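Local coordinates for Trp Repressor Binding Protein (Bacillus subtilis, PDB 1RLI) that probably acts as an NAD(P)H-dependent oxidoreductase that uses FMN as its cofactor, at residues D[97-100]-D[101-104]. Sequence-based numbering, arbitrary orientation.
Sequences WSQT and LRDP
Leu101 N donates to Trp97 O (2.9 Å), an i to i+4 bond that continues the helical pattern one residue beyond helix 97-100. The Leu101 side chain folds back along the helix, and CG lies 3.2 Å from the same Trp97 O, with CB and CD1 close by. The leucine also packs on Phe109 and Lys110 of helix 109-114 and on Trp83 of the second subunit, whose NE1 is hydrogen-bonded to Ser98 OG.

At Arg102 the spacing shortens: its N bonds to Gln99 O at 2.9 Å, three residues back. The arginine chain bends at chi3 (-65°), which brings the guanidinium back beside the helix with one face over Ser98 O and Gln99 CA. Arg102 NH1 is 3.4 Å from Ser98 O but too poorly angled for a direct bond; a water instead donates to Ser98 O and weakly accepts from NH1.

This change from i+4 to i+3 bonding marks the C-terminal end of the short helix, which unwinds through a type I beta turn from Thr100 to Asp103 into the loop before helix 109-114, within a flavodoxin-like fold. Asp103 N closes the turn on Thr100 O (3.1 Å). Asp103 CB rests 3.3 Å from Thr100 O, and CG, anti to the backbone N (chi1 -167°), carries the carboxylate to a second water. This water donates to Asp103 OD2 (2.7 Å) and is hydrogen-bonded to Thr100 OG1, itself bonded to Tyr62 OH, while Arg105 forms a salt bridge with OD2.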
ATOM      1  N   TRP D  97      11.317   7.924 -18.932  1.00 14.82           N
ATOM      2  CA  TRP D  97      12.470   8.394 -18.162  1.00 15.50           C
ATOM      3  C   TRP D  97      13.563   7.320 -18.261  1.00 14.63           C
ATOM      4  O   TRP D  97      14.737   7.606 -18.094  1.00 15.46           O
ATOM      5  CB  TRP D  97      12.110   8.621 -16.686  1.00 13.82           C
ATOM      6  CG  TRP D  97      11.270   9.846 -16.453  1.00 14.82           C
ATOM      7  CD1 TRP D  97      10.796  10.713 -17.399  1.00 17.09           C
ATOM      8  CD2 TRP D  97      10.755  10.298 -15.198  1.00 16.20           C
ATOM      9  NE1 TRP D  97      10.011  11.674 -16.805  1.00 18.59           N
ATOM     10  CE2 TRP D  97       9.964  11.439 -15.456  1.00 18.35           C
ATOM     11  CE3 TRP D  97      10.879   9.841 -13.881  1.00 16.05           C
ATOM     12  CZ2 TRP D  97       9.288  12.136 -14.442  1.00 18.52           C
ATOM     13  CZ3 TRP D  97      10.206  10.529 -12.863  1.00 15.29           C
ATOM     14  CH2 TRP D  97       9.417  11.670 -13.156  1.00 16.13           C
ATOM     15  N   SER D  98      13.173   6.072 -18.513  1.00 14.99           N
ATOM     16  CA  SER D  98      14.174   5.016 -18.644  1.00 15.64           C
ATOM     17  C   SER D  98      15.098   5.349 -19.816  1.00 17.54           C
ATOM     18  O   SER D  98      16.303   5.089 -19.757  1.00 19.07           O
ATOM     19  CB  SER D  98      13.512   3.654 -18.878  1.00 16.45           C
ATOM     20  OG  SER D  98      12.985   3.171 -17.649  1.00 17.39           O
ATOM     21  N   GLN D  99      14.517   5.903 -20.873  1.00 18.07           N
ATOM     22  CA  GLN D  99      15.284   6.291 -22.057  1.00 19.33           C
ATOM     23  C   GLN D  99      16.138   7.514 -21.760  1.00 18.11           C
ATOM     24  O   GLN D  99      17.305   7.576 -22.127  1.00 16.31           O
ATOM     25  CB  GLN D  99      14.350   6.630 -23.227  1.00 22.08           C
ATOM     26  CG  GLN D  99      13.856   5.434 -24.014  1.00 24.25           C
ATOM     27  CD  GLN D  99      12.809   5.817 -25.068  1.00 29.73           C
ATOM     28  OE1 GLN D  99      12.969   6.788 -25.840  1.00 28.22           O
ATOM     29  NE2 GLN D  99      11.731   5.045 -25.108  1.00 31.83           N
ATOM     30  N   THR D 100      15.548   8.495 -21.099  1.00 16.42           N
ATOM     31  CA  THR D 100      16.273   9.715 -20.792  1.00 15.01           C
ATOM     32  C   THR D 100      17.454   9.470 -19.871  1.00 18.61           C
ATOM     33  O   THR D 100      18.451  10.184 -19.941  1.00 18.46           O
ATOM     34  CB  THR D 100      15.301  10.748 -20.198  1.00 17.77           C
ATOM     35  OG1 THR D 100      14.164  10.847 -21.073  1.00 14.63           O
ATOM     36  CG2 THR D 100      15.960  12.088 -20.062  1.00 16.01           C
ATOM     37  N   LEU D 101      17.355   8.454 -19.016  1.00 15.97           N
ATOM     38  CA  LEU D 101      18.444   8.123 -18.104  1.00 18.12           C
ATOM     39  C   LEU D 101      19.642   7.554 -18.864  1.00 18.77           C
ATOM     40  O   LEU D 101      20.724   7.387 -18.294  1.00 19.49           O
ATOM     41  CB  LEU D 101      17.963   7.122 -17.055  1.00 18.74           C
ATOM     42  CG  LEU D 101      17.096   7.748 -15.952  1.00 17.67           C
ATOM     43  CD1 LEU D 101      16.294   6.668 -15.240  1.00 17.51           C
ATOM     44  CD2 LEU D 101      17.986   8.477 -14.960  1.00 18.99           C
ATOM     45  N   ARG D 102      19.448   7.274 -20.154  1.00 18.40           N
ATOM     46  CA  ARG D 102      20.520   6.735 -20.993  1.00 20.92           C
ATOM     47  C   ARG D 102      20.786   7.686 -22.160  1.00 21.20           C
ATOM     48  O   ARG D 102      21.557   7.362 -23.066  1.00 20.20           O
ATOM     49  CB  ARG D 102      20.101   5.362 -21.555  1.00 24.47           C
ATOM     50  CG  ARG D 102      19.713   4.348 -20.473  1.00 32.17           C
ATOM     51  CD  ARG D 102      19.536   2.926 -21.016  1.00 34.99           C
ATOM     52  NE  ARG D 102      18.425   2.810 -21.953  1.00 38.66           N
ATOM     53  CZ  ARG D 102      17.234   2.293 -21.658  1.00 37.47           C
ATOM     54  NH1 ARG D 102      16.985   1.827 -20.442  1.00 38.81           N
ATOM     55  NH2 ARG D 102      16.284   2.256 -22.582  1.00 37.00           N
ATOM     56  N   ASP D 103      20.154   8.861 -22.123  1.00 19.22           N
ATOM     57  CA  ASP D 103      20.238   9.848 -23.216  1.00 19.50           C
ATOM     58  C   ASP D 103      21.438  10.791 -23.097  1.00 19.55           C
ATOM     59  O   ASP D 103      21.487  11.603 -22.192  1.00 20.28           O
ATOM     60  CB  ASP D 103      18.922  10.652 -23.219  1.00 20.73           C
ATOM     61  CG  ASP D 103      18.726  11.491 -24.465  1.00 22.58           C
ATOM     62  OD1 ASP D 103      19.709  11.808 -25.148  1.00 22.25           O
ATOM     63  OD2 ASP D 103      17.567  11.842 -24.757  1.00 23.08           O
ATOM     64  N   PRO D 104      22.408  10.722 -24.043  1.00 20.64           N
ATOM     65  CA  PRO D 104      23.564  11.615 -23.941  1.00 22.17           C
ATOM     66  C   PRO D 104      23.227  13.098 -24.087  1.00 23.63           C
ATOM     67  O   PRO D 104      24.058  13.951 -23.780  1.00 27.18           O
ATOM     68  CB  PRO D 104      24.486  11.114 -25.061  1.00 22.10           C
ATOM     69  CG  PRO D 104      23.504  10.762 -26.123  1.00 21.84           C
ATOM     70  CD  PRO D 104      22.447   9.973 -25.310  1.00 20.69           C
TER
HETATM   71  O   HOH W   1      17.593   3.479 -17.922  1.00 31.60           O
HETATM   72  O   HOH W   2      15.181  11.391 -23.578  1.00 24.40           O